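Local coordinates for Eps1p (Saccharomyces cerevisiae, PDB 4TW5), which belongs to the thioredoxin superfamily, each chain carrying two successive mixed beta sheets flanked by helices, at residues E12-P16 against T17-E21; S66-C70 against I71-D75; R192-V196 against D197-T201; G202-C206 against E207-T211. One frame throughout, in Å; residues are numbered along the deposited sequence.

Contact 1 (E12-P16 against T17-E21); sequences EPLNP and TNFKE
Asn15 meets Thr17 through its side-chain oxygen: Thr17 N donates to Asn15 OD1 at 2.9 Å, lying in the carbonyl plane on a lone pair of the amide. Thr17 OG1 also points at Asn15 OD1, but their 2.4 Å separation is too short to be taken at face value. The first torsion of Asn15 (chi1 56°) sets CG between its own backbone N and carbonyl carbon, which folds the amide forward over the following peptide. The main-chain oxygen of Asn15 accepts from the amides of the two residues after Thr17. Asn18 N reaches Asn15 O at 2.8 Å, coming from above the carbonyl plane, and Phe19 N adds a weak bond to the same Asn15 O. Apolar contacts flank this polar turn. Leu14 CB stands at the edge of the Phe19 ring, 4.1 Å from Phe19 CD1, while Leu14 CD2 rests 4.0 Å from Asn18 CB. This pair is seated by the sheet, because Phe19 packs on Ile30, Phe32 and Val68, and Leu14 also lies on Val68. The two-residue spacing from Asn15 OD1 to Thr17 N defines an Asx turn, here leading into helix 19-23 of the thioredoxin-family region.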
loop_
_atom_site.group_PDB
_atom_site.type_symbol
_atom_site.label_atom_id
_atom_site.label_comp_id
_atom_site.label_asym_id
_atom_site.label_seq_id
_atom_site.Cartn_x
_atom_site.Cartn_y
_atom_site.Cartn_z
ATOM N N GLU A 12 1.655 -27.723 -57.139
ATOM C CA GLU A 12 2.312 -26.733 -57.965
ATOM C C GLU A 12 2.021 -25.351 -57.427
ATOM O O GLU A 12 1.083 -25.173 -56.659
ATOM C CB GLU A 12 1.849 -26.826 -59.420
ATOM C CG GLU A 12 2.709 -27.700 -60.282
ATOM C CD GLU A 12 3.032 -27.016 -61.598
ATOM O OE1 GLU A 12 2.088 -26.525 -62.266
ATOM O OE2 GLU A 12 4.232 -26.929 -61.937
ATOM N N PRO A 13 2.836 -24.365 -57.823
ATOM C CA PRO A 13 2.567 -22.996 -57.392
ATOM C C PRO A 13 1.163 -22.566 -57.794
ATOM O O PRO A 13 0.640 -23.057 -58.793
ATOM C CB PRO A 13 3.623 -22.179 -58.140
ATOM C CG PRO A 13 4.745 -23.122 -58.334
ATOM C CD PRO A 13 4.128 -24.477 -58.524
ATOM N N LEU A 14 0.556 -21.672 -57.028
ATOM C CA LEU A 14 -0.702 -21.093 -57.456
ATOM C C LEU A 14 -0.414 -20.154 -58.622
ATOM O O LEU A 14 0.616 -19.483 -58.635
ATOM C CB LEU A 14 -1.357 -20.342 -56.304
ATOM C CG LEU A 14 -1.678 -21.245 -55.116
ATOM C CD1 LEU A 14 -2.411 -20.481 -54.057
ATOM C CD2 LEU A 14 -2.495 -22.439 -55.587
ATOM N N ASN A 15 -1.340 -20.066 -59.569
ATOM C CA ASN A 15 -1.167 -19.204 -60.735
ATOM C C ASN A 15 -2.472 -18.431 -60.918
ATOM O O ASN A 15 -3.424 -18.695 -60.185
ATOM C CB ASN A 15 -0.782 -20.032 -61.979
ATOM C CG ASN A 15 -1.779 -21.149 -62.294
ATOM O OD1 ASN A 15 -2.985 -20.935 -62.321
ATOM N ND2 ASN A 15 -1.263 -22.345 -62.546
ATOM N N PRO A 16 -2.533 -17.477 -61.878
ATOM C CA PRO A 16 -3.761 -16.676 -62.009
ATOM C C PRO A 16 -5.053 -17.480 -62.235
ATOM O O PRO A 16 -6.150 -16.935 -62.095
ATOM C CB PRO A 16 -3.451 -15.782 -63.214
ATOM C CG PRO A 16 -1.985 -15.621 -63.173
ATOM C CD PRO A 16 -1.431 -16.905 -62.680
ATOM N N THR A 17 -4.937 -18.756 -62.573
ATOM C CA THR A 17 -6.131 -19.573 -62.765
ATOM C C THR A 17 -6.618 -20.157 -61.441
ATOM O O THR A 17 -7.782 -20.528 -61.317
ATOM C CB THR A 17 -5.881 -20.750 -63.730
ATOM O OG1 THR A 17 -5.157 -21.782 -63.044
ATOM C CG2 THR A 17 -5.113 -20.295 -64.961
ATOM N N ASN A 18 -5.721 -20.207 -60.459
ATOM C CA ASN A 18 -5.963 -20.879 -59.178
ATOM C C ASN A 18 -6.095 -20.012 -57.954
ATOM O O ASN A 18 -6.740 -20.410 -56.983
ATOM C CB ASN A 18 -4.790 -21.828 -58.845
ATOM C CG ASN A 18 -4.873 -23.144 -59.537
ATOM O OD1 ASN A 18 -5.947 -23.570 -59.958
ATOM N ND2 ASN A 18 -3.741 -23.839 -59.615
ATOM N N PHE A 19 -5.496 -18.830 -58.014
ATOM C CA PHE A 19 -5.190 -18.074 -56.808
ATOM C C PHE A 19 -6.466 -17.788 -56.026
ATOM O O PHE A 19 -6.644 -18.298 -54.918
ATOM C CB PHE A 19 -4.445 -16.777 -57.176
ATOM C CG PHE A 19 -3.823 -16.074 -56.006
ATOM C CD1 PHE A 19 -2.687 -16.585 -55.410
ATOM C CD2 PHE A 19 -4.340 -14.893 -55.527
ATOM C CE1 PHE A 19 -2.092 -15.948 -54.349
ATOM C CE2 PHE A 19 -3.750 -14.251 -54.459
ATOM C CZ PHE A 19 -2.626 -14.781 -53.871
ATOM N N LYS A 20 -7.412 -17.093 -56.640
ATOM C CA LYS A 20 -8.572 -16.655 -55.886
ATOM C C LYS A 20 -9.493 -17.820 -55.519
ATOM O O LYS A 20 -10.089 -17.832 -54.443
ATOM C CB LYS A 20 -9.343 -15.597 -56.690
ATOM C CG LYS A 20 -10.758 -15.361 -56.199
ATOM C CD LYS A 20 -11.276 -13.995 -56.594
ATOM C CE LYS A 20 -12.760 -13.839 -56.268
ATOM N NZ LYS A 20 -13.222 -12.436 -56.529
ATOM N N GLU A 21 -9.475 -18.877 -56.318
ATOM C CA GLU A 21 -10.379 -19.983 -56.072
ATOM C C GLU A 21 -9.877 -20.792 -54.889
ATOM O O GLU A 21 -10.636 -21.227 -54.021
ATOM C CB GLU A 21 -10.446 -20.876 -57.309
ATOM C CG GLU A 21 -11.086 -20.216 -58.519
ATOM C CD GLU A 21 -10.086 -19.356 -59.306
ATOM O OE1 GLU A 21 -8.924 -19.227 -58.872
ATOM O OE2 GLU A 21 -10.463 -18.808 -60.361
HETATM O O HOH W 1 -1.346 -24.368 -59.515
#

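Contact 2 (S66-C70 against I71-D75); sequences SQVNC and IESAD
Asn69 O is approached by Ser73 where the backbone leaves the extended form at Asn69 (psi 112°) and curls through Cys70 to Glu72 before helix 74-79. The bend is an Asx turn at the end of strand 63-69, an outermost strand of the four-stranded thioredoxin-family sheet. Its defining bond runs from Ile71 N to Asn69 OD1, 2.9 Å long and in the carbonyl plane. Glu72 N makes a second, weak bond to Asn69 OD1 at 3.3 Å, so one amide oxygen spans two successive peptides. The Asn69 CG lies anti to the backbone N (chi1 -171°), which carries the amide onward toward the N-H groups of Ile71 and Glu72 instead of back along the strand.

Glu72 adds a flat layer to that amide. Its carboxylate stacks on the Asn69 amide with the planes 11° apart, and Glu72 OE2 lies 3.8 Å from Asn69 ND2. The same ND2 has a weak hydrogen bond to Tyr33 OH, so the amide is engaged at both ends. Ser73 completes the bend: its N is 2.9 Å from Asn69 O in a weak bond, and its OG makes another weak one to that oxygen. Ser73 CB touches Val68 CG1 at 4.2 Å; Val68 also packs on Ile30 and Phe32. Cys70 SG is tied by a disulfide to Cys77, linking the turn covalently to the helix that follows. At the start of that helix, Ala74 CA approaches Cys70 O to 3.1 Å in a CA-H...O contact.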
loop_
_atom_site.group_PDB
_atom_site.type_symbol
_atom_site.label_atom_id
_atom_site.label_comp_id
_atom_site.label_asym_id
_atom_site.label_seq_id
_atom_site.Cartn_x
_atom_site.Cartn_y
_atom_site.Cartn_z
ATOM N N SER A 66 1.106 -22.920 -49.496
ATOM C CA SER A 66 1.099 -22.778 -50.948
ATOM C C SER A 66 2.282 -21.929 -51.422
ATOM O O SER A 66 3.042 -21.398 -50.616
ATOM C CB SER A 66 -0.192 -22.131 -51.432
ATOM O OG SER A 66 -1.321 -22.781 -50.894
ATOM N N GLN A 67 2.419 -21.816 -52.740
ATOM C CA GLN A 67 3.489 -21.069 -53.375
ATOM C C GLN A 67 2.996 -20.368 -54.599
ATOM O O GLN A 67 1.982 -20.740 -55.167
ATOM C CB GLN A 67 4.656 -21.966 -53.780
ATOM C CG GLN A 67 5.639 -22.267 -52.697
ATOM C CD GLN A 67 6.666 -23.263 -53.150
ATOM O OE1 GLN A 67 6.351 -24.223 -53.853
ATOM N NE2 GLN A 67 7.915 -23.028 -52.779
ATOM N N VAL A 68 3.712 -19.323 -54.974
ATOM C CA VAL A 68 3.495 -18.637 -56.232
ATOM C C VAL A 68 4.854 -18.351 -56.886
ATOM O O VAL A 68 5.672 -17.623 -56.316
ATOM C CB VAL A 68 2.753 -17.301 -56.042
ATOM C CG1 VAL A 68 2.728 -16.545 -57.354
ATOM C CG2 VAL A 68 1.347 -17.533 -55.556
ATOM N N ASN A 69 5.110 -18.937 -58.056
ATOM C CA ASN A 69 6.296 -18.570 -58.834
ATOM C C ASN A 69 6.039 -17.218 -59.492
ATOM O O ASN A 69 5.191 -17.107 -60.377
ATOM C CB ASN A 69 6.630 -19.649 -59.876
ATOM C CG ASN A 69 7.978 -19.418 -60.560
ATOM O OD1 ASN A 69 8.345 -18.284 -60.874
ATOM N ND2 ASN A 69 8.724 -20.498 -60.781
ATOM N N CYS A 70 6.766 -16.191 -59.062
ATOM C CA CYS A 70 6.482 -14.828 -59.516
ATOM C C CYS A 70 7.115 -14.523 -60.864
ATOM O O CYS A 70 6.967 -13.425 -61.397
ATOM C CB CYS A 70 6.961 -13.805 -58.487
ATOM S SG CYS A 70 6.037 -13.833 -56.958
ATOM N N ILE A 71 7.798 -15.509 -61.428
ATOM C CA ILE A 71 8.317 -15.380 -62.777
ATOM C C ILE A 71 7.265 -15.890 -63.743
ATOM O O ILE A 71 6.996 -15.258 -64.763
ATOM C CB ILE A 71 9.653 -16.125 -62.931
ATOM C CG1 ILE A 71 10.706 -15.406 -62.089
ATOM C CG2 ILE A 71 10.103 -16.169 -64.379
ATOM C CD1 ILE A 71 10.702 -13.899 -62.273
ATOM N N GLU A 72 6.633 -17.005 -63.399
ATOM C CA GLU A 72 5.593 -17.569 -64.248
ATOM C C GLU A 72 4.259 -16.852 -64.001
ATOM O O GLU A 72 3.329 -16.947 -64.800
ATOM C CB GLU A 72 5.451 -19.078 -63.994
ATOM C CG GLU A 72 6.732 -19.898 -64.202
ATOM C CD GLU A 72 6.554 -21.380 -63.874
ATOM O OE1 GLU A 72 5.427 -21.767 -63.500
ATOM O OE2 GLU A 72 7.531 -22.163 -64.002
ATOM N N SER A 73 4.200 -16.078 -62.924
ATOM C CA SER A 73 3.004 -15.306 -62.583
ATOM C C SER A 73 3.360 -13.883 -62.172
ATOM O O SER A 73 2.995 -13.431 -61.085
ATOM C CB SER A 73 2.241 -15.985 -61.445
ATOM O OG SER A 73 2.247 -17.387 -61.602
ATOM N N ALA A 74 4.083 -13.188 -63.043
ATOM C CA ALA A 74 4.617 -11.872 -62.725
ATOM C C ALA A 74 3.544 -10.829 -62.441
ATOM O O ALA A 74 3.698 -10.016 -61.534
ATOM C CB ALA A 74 5.517 -11.403 -63.852
ATOM N N ASP A 75 2.455 -10.859 -63.198
ATOM C CA ASP A 75 1.367 -9.902 -63.003
ATOM C C ASP A 75 0.550 -10.248 -61.769
ATOM O O ASP A 75 -0.127 -9.396 -61.201
ATOM C CB ASP A 75 0.465 -9.832 -64.236
ATOM C CG ASP A 75 1.184 -9.277 -65.453
ATOM O OD1 ASP A 75 1.581 -8.088 -65.416
ATOM O OD2 ASP A 75 1.377 -10.034 -66.431
#

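Contact 3 (R192-V196 against D197-T201); sequences RQLAV and DDINT
A Schellman motif terminates helix 180-196, built from Leu194 and Ala195 on the helical side and Asp198 and Ile199 beyond it. Two backbone bonds define it. Ile199 N reaches back to Leu194 O over 2.9 Å, with the donor tilted 28° from the carbonyl plane, and inside that span Asp198 N makes a weak bond to Ala195 O at 3.0 Å. Asp198 is the C-prime residue, and its positive phi of 57° provides the reversal that turns the chain out of the helix. Leu194 O also receives a weak bond from Asp197 N, so two amides converge on this one oxygen.

The chain then enters strand 200-205, making this the helix-to-strand turn of the beta-alpha-beta unit formed by strand 155-160, helix 180-196 and strand 200-205. Leu194 bridges the two elements with its branched end. With CG anti to the carbonyl carbon (chi1 -77°), its methyls reach the side chains of Ile199 and Thr201: CD1 lies 4.0 Å from Ile199 CG2, and the same Leu194 CD1 lies 4.1 Å from Thr201 CG2. The other branch, Leu194 CD2, meets Ile199 CD1 at 4.1 Å, so each branch of the leucine meets a different branch of the isoleucine, the two side chains lying oblique to each other. Leu156 of the neighbouring strand packs on both Leu194 and Thr201, while Val262 and Ala265 of helix 259-265 also touch Leu194. The Asp197 carboxylate turns to Arg116, to which OD2 forms a salt bridge; Arg153 hydrogen-bonds to the backbone oxygens of both Asp197 and Asp198.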
loop_
_atom_site.group_PDB
_atom_site.type_symbol
_atom_site.label_atom_id
_atom_site.label_comp_id
_atom_site.label_asym_id
_atom_site.label_seq_id
_atom_site.Cartn_x
_atom_site.Cartn_y
_atom_site.Cartn_z
ATOM N N ARG A 192 -3.377 -18.216 -25.796
ATOM C CA ARG A 192 -3.473 -19.431 -26.578
ATOM C C ARG A 192 -2.366 -19.485 -27.636
ATOM O O ARG A 192 -1.817 -20.526 -27.872
ATOM C CB ARG A 192 -4.850 -19.544 -27.221
ATOM C CG ARG A 192 -5.926 -20.008 -26.228
ATOM C CD ARG A 192 -7.365 -19.919 -26.783
ATOM N NE ARG A 192 -7.643 -20.611 -28.050
ATOM C CZ ARG A 192 -7.743 -21.931 -28.195
ATOM N NH1 ARG A 192 -7.587 -22.731 -27.158
ATOM N NH2 ARG A 192 -8.028 -22.446 -29.380
ATOM N N GLN A 193 -2.031 -18.366 -28.251
ATOM C CA GLN A 193 -0.972 -18.365 -29.247
ATOM C C GLN A 193 0.390 -18.693 -28.617
ATOM O O GLN A 193 1.158 -19.474 -29.170
ATOM C CB GLN A 193 -0.938 -17.012 -29.970
ATOM C CG GLN A 193 -2.137 -16.790 -30.899
ATOM C CD GLN A 193 -2.019 -15.502 -31.693
ATOM O OE1 GLN A 193 -1.756 -14.451 -31.132
ATOM N NE2 GLN A 193 -2.210 -15.579 -33.000
ATOM N N LEU A 194 0.652 -18.160 -27.424
ATOM C CA LEU A 194 1.918 -18.395 -26.751
ATOM C C LEU A 194 2.008 -19.812 -26.223
ATOM O O LEU A 194 3.107 -20.316 -25.966
ATOM C CB LEU A 194 2.138 -17.406 -25.608
ATOM C CG LEU A 194 2.565 -16.025 -26.102
ATOM C CD1 LEU A 194 2.792 -15.058 -24.935
ATOM C CD2 LEU A 194 3.795 -16.115 -26.998
ATOM N N ALA A 195 0.863 -20.441 -26.016
ATOM C CA ALA A 195 0.862 -21.815 -25.552
ATOM C C ALA A 195 1.501 -22.792 -26.576
ATOM O O ALA A 195 2.084 -23.791 -26.183
ATOM C CB ALA A 195 -0.555 -22.247 -25.219
ATOM N N VAL A 196 1.397 -22.486 -27.869
ATOM C CA VAL A 196 2.024 -23.284 -28.934
ATOM C C VAL A 196 3.528 -23.259 -28.768
ATOM O O VAL A 196 4.217 -24.255 -29.004
ATOM C CB VAL A 196 1.652 -22.762 -30.352
ATOM C CG1 VAL A 196 2.589 -23.330 -31.434
ATOM C CG2 VAL A 196 0.209 -23.077 -30.672
ATOM N N ASP A 197 4.046 -22.113 -28.347
ATOM C CA ASP A 197 5.483 -21.984 -28.163
ATOM C C ASP A 197 5.897 -22.347 -26.767
ATOM O O ASP A 197 7.033 -22.115 -26.372
ATOM C CB ASP A 197 5.926 -20.574 -28.486
ATOM C CG ASP A 197 5.840 -20.286 -29.960
ATOM O OD1 ASP A 197 6.375 -21.110 -30.747
ATOM O OD2 ASP A 197 5.213 -19.267 -30.324
ATOM N N ASP A 198 4.966 -22.933 -26.026
ATOM C CA ASP A 198 5.252 -23.388 -24.675
ATOM C C ASP A 198 5.772 -22.216 -23.820
ATOM O O ASP A 198 6.661 -22.378 -22.991
ATOM C CB ASP A 198 6.257 -24.540 -24.703
ATOM C CG ASP A 198 6.242 -25.363 -23.431
ATOM O OD1 ASP A 198 5.196 -25.394 -22.758
ATOM O OD2 ASP A 198 7.283 -25.973 -23.091
ATOM N N ILE A 199 5.234 -21.029 -24.079
ATOM C CA ILE A 199 5.416 -19.851 -23.222
ATOM C C ILE A 199 4.160 -19.702 -22.355
ATOM O O ILE A 199 3.023 -19.713 -22.852
ATOM C CB ILE A 199 5.703 -18.602 -24.071
ATOM C CG1 ILE A 199 7.068 -18.774 -24.760
ATOM C CG2 ILE A 199 5.683 -17.313 -23.217
ATOM C CD1 ILE A 199 7.403 -17.701 -25.731
ATOM N N ASN A 200 4.356 -19.614 -21.050
ATOM C CA ASN A 200 3.225 -19.500 -20.150
ATOM C C ASN A 200 2.685 -18.059 -20.106
ATOM O O ASN A 200 3.386 -17.104 -20.478
ATOM C CB ASN A 200 3.614 -19.988 -18.762
ATOM C CG ASN A 200 3.870 -21.483 -18.743
ATOM O OD1 ASN A 200 3.818 -22.124 -19.774
ATOM N ND2 ASN A 200 4.143 -22.034 -17.585
ATOM N N THR A 201 1.412 -17.940 -19.723
ATOM C CA THR A 201 0.790 -16.647 -19.428
ATOM C C THR A 201 0.153 -16.646 -18.057
ATOM O O THR A 201 -0.329 -17.689 -17.603
ATOM C CB THR A 201 -0.284 -16.292 -20.432
ATOM O OG1 THR A 201 -1.107 -17.438 -20.632
ATOM C CG2 THR A 201 0.339 -15.884 -21.762
#

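Contact 4 (G202-C206 against E207-T211); sequences GHVNC and ESNPT
Two overlapping turns connect strand 200-205 to helix 210-215, each closed by a weak backbone bond. Ser208 N lies 3.1 Å from Asn205 O in the first, and Asn209 N lies 3.2 Å from Cys206 O in the second. Asn205 O is gripped a second time, by the side-chain amide of Asn209: ND2 donates to it at 3.2 Å with an N-H...O angle of 151°. That donor comes from above the carbonyl plane, 38° out of it. The Asn209 CG is anti to its carbonyl carbon (chi1 -70°), which swings the amide back toward the strand that the chain has just left. There Asn209 ND2 also rests 4.0 Å from Val204 CG1, the two side chains crossing at about a right angle. At the preceding residue, Ser208 OG comes 3.7 Å from Asn205 CB, whereas the amide of Asn205 points away and its OD1 accepts a bond from Met165 N. Cys206 SG is joined to Cys213 in a disulfide, so helix 210-215 is tethered to the turn. Val204 packs on Val157 and Phe159 of the adjacent parallel strand 155-160, and Pro210, opening the helix, touches Val222 of its own chain and Thr17 of a second subunit.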
loop_
_atom_site.group_PDB
_atom_site.type_symbol
_atom_site.label_atom_id
_atom_site.label_comp_id
_atom_site.label_asym_id
_atom_site.label_seq_id
_atom_site.Cartn_x
_atom_site.Cartn_y
_atom_site.Cartn_z
ATOM N N GLY A 202 0.135 -15.469 -17.421
ATOM C CA GLY A 202 -0.437 -15.290 -16.089
ATOM C C GLY A 202 -1.132 -13.926 -15.937
ATOM O O GLY A 202 -0.826 -12.973 -16.657
ATOM N N HIS A 203 -2.069 -13.841 -14.998
ATOM C CA HIS A 203 -2.727 -12.586 -14.703
ATOM C C HIS A 203 -2.689 -12.300 -13.215
ATOM O O HIS A 203 -2.839 -13.186 -12.383
ATOM C CB HIS A 203 -4.164 -12.584 -15.247
ATOM C CG HIS A 203 -4.959 -13.772 -14.842
ATOM N ND1 HIS A 203 -5.022 -14.914 -15.616
ATOM C CD2 HIS A 203 -5.729 -14.004 -13.755
ATOM C CE1 HIS A 203 -5.772 -15.811 -14.999
ATOM N NE2 HIS A 203 -6.230 -15.276 -13.881
ATOM N N VAL A 204 -2.473 -11.031 -12.900
ATOM C CA VAL A 204 -2.354 -10.567 -11.523
ATOM C C VAL A 204 -3.436 -9.532 -11.215
ATOM O O VAL A 204 -3.650 -8.593 -11.985
ATOM C CB VAL A 204 -0.964 -9.939 -11.277
ATOM C CG1 VAL A 204 -0.898 -9.173 -9.902
ATOM C CG2 VAL A 204 0.129 -10.982 -11.447
ATOM N N ASN A 205 -4.121 -9.735 -10.096
ATOM C CA ASN A 205 -5.068 -8.772 -9.556
ATOM C C ASN A 205 -4.319 -7.754 -8.715
ATOM O O ASN A 205 -3.970 -8.026 -7.569
ATOM C CB ASN A 205 -6.120 -9.477 -8.703
ATOM C CG ASN A 205 -7.015 -10.369 -9.513
ATOM O OD1 ASN A 205 -8.080 -9.948 -9.959
ATOM N ND2 ASN A 205 -6.571 -11.607 -9.747
ATOM N N CYS A 206 -4.058 -6.586 -9.278
ATOM C CA CYS A 206 -3.299 -5.576 -8.549
ATOM C C CYS A 206 -3.986 -5.021 -7.302
ATOM O O CYS A 206 -3.309 -4.573 -6.384
ATOM C CB CYS A 206 -2.935 -4.441 -9.488
ATOM S SG CYS A 206 -1.471 -4.907 -10.415
ATOM N N GLU A 207 -5.319 -5.056 -7.250
ATOM C CA GLU A 207 -6.006 -4.600 -6.040
ATOM C C GLU A 207 -5.714 -5.517 -4.851
ATOM O O GLU A 207 -5.670 -5.052 -3.717
ATOM C CB GLU A 207 -7.521 -4.507 -6.271
ATOM C CG GLU A 207 -7.896 -3.419 -7.244
ATOM C CD GLU A 207 -9.384 -3.133 -7.282
ATOM O OE1 GLU A 207 -10.093 -3.400 -6.280
ATOM O OE2 GLU A 207 -9.851 -2.679 -8.342
ATOM N N SER A 208 -5.493 -6.804 -5.130
ATOM C CA SER A 208 -5.171 -7.816 -4.112
ATOM C C SER A 208 -3.688 -7.939 -3.855
ATOM O O SER A 208 -3.288 -8.680 -2.966
ATOM C CB SER A 208 -5.675 -9.196 -4.533
ATOM O OG SER A 208 -6.952 -9.085 -5.080
ATOM N N ASN A 209 -2.875 -7.285 -4.677
ATOM C CA ASN A 209 -1.410 -7.362 -4.544
ATOM C C ASN A 209 -0.762 -5.981 -4.596
ATOM O O ASN A 209 0.078 -5.713 -5.459
ATOM C CB ASN A 209 -0.817 -8.247 -5.648
ATOM C CG ASN A 209 -1.168 -9.699 -5.463
ATOM O OD1 ASN A 209 -0.605 -10.353 -4.593
ATOM N ND2 ASN A 209 -2.104 -10.213 -6.273
ATOM N N PRO A 210 -1.161 -5.089 -3.675
ATOM C CA PRO A 210 -0.756 -3.685 -3.811
ATOM C C PRO A 210 0.747 -3.480 -3.754
ATOM O O PRO A 210 1.273 -2.732 -4.586
ATOM C CB PRO A 210 -1.444 -2.977 -2.621
ATOM C CG PRO A 210 -1.774 -4.056 -1.644
ATOM C CD PRO A 210 -1.987 -5.318 -2.470
ATOM N N THR A 211 1.425 -4.107 -2.799
ATOM C CA THR A 211 2.839 -3.808 -2.612
ATOM C C THR A 211 3.635 -4.268 -3.828
ATOM O O THR A 211 4.496 -3.550 -4.332
ATOM C CB THR A 211 3.424 -4.462 -1.343
ATOM O OG1 THR A 211 2.698 -4.030 -0.183
ATOM C CG2 THR A 211 4.898 -4.086 -1.193
#

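Contacts 1 to 4 follow one another along the chain in two pairs. Contacts 1 and 2, with centres 9 Å apart, share the thioredoxin-family region: the loop before helix 19-23 runs beside strand 63-69, where Leu14 N lies 2.5 Å from Gln67 O, a probable hydrogen bond. Contacts 3 and 4, with centres 22 Å apart, adjoin in sequence and occupy the two ends of strand 200-205 in the second sheet. Contacts 2 and 4 are comparable strand-to-helix turns, each holding a disulfide cysteine, yet their centres lie 52 Å apart on opposite sides of the chain's centre. This spacing is consistent with two similarly built thioredoxin-like units, with contact 3 lying nearer the middle.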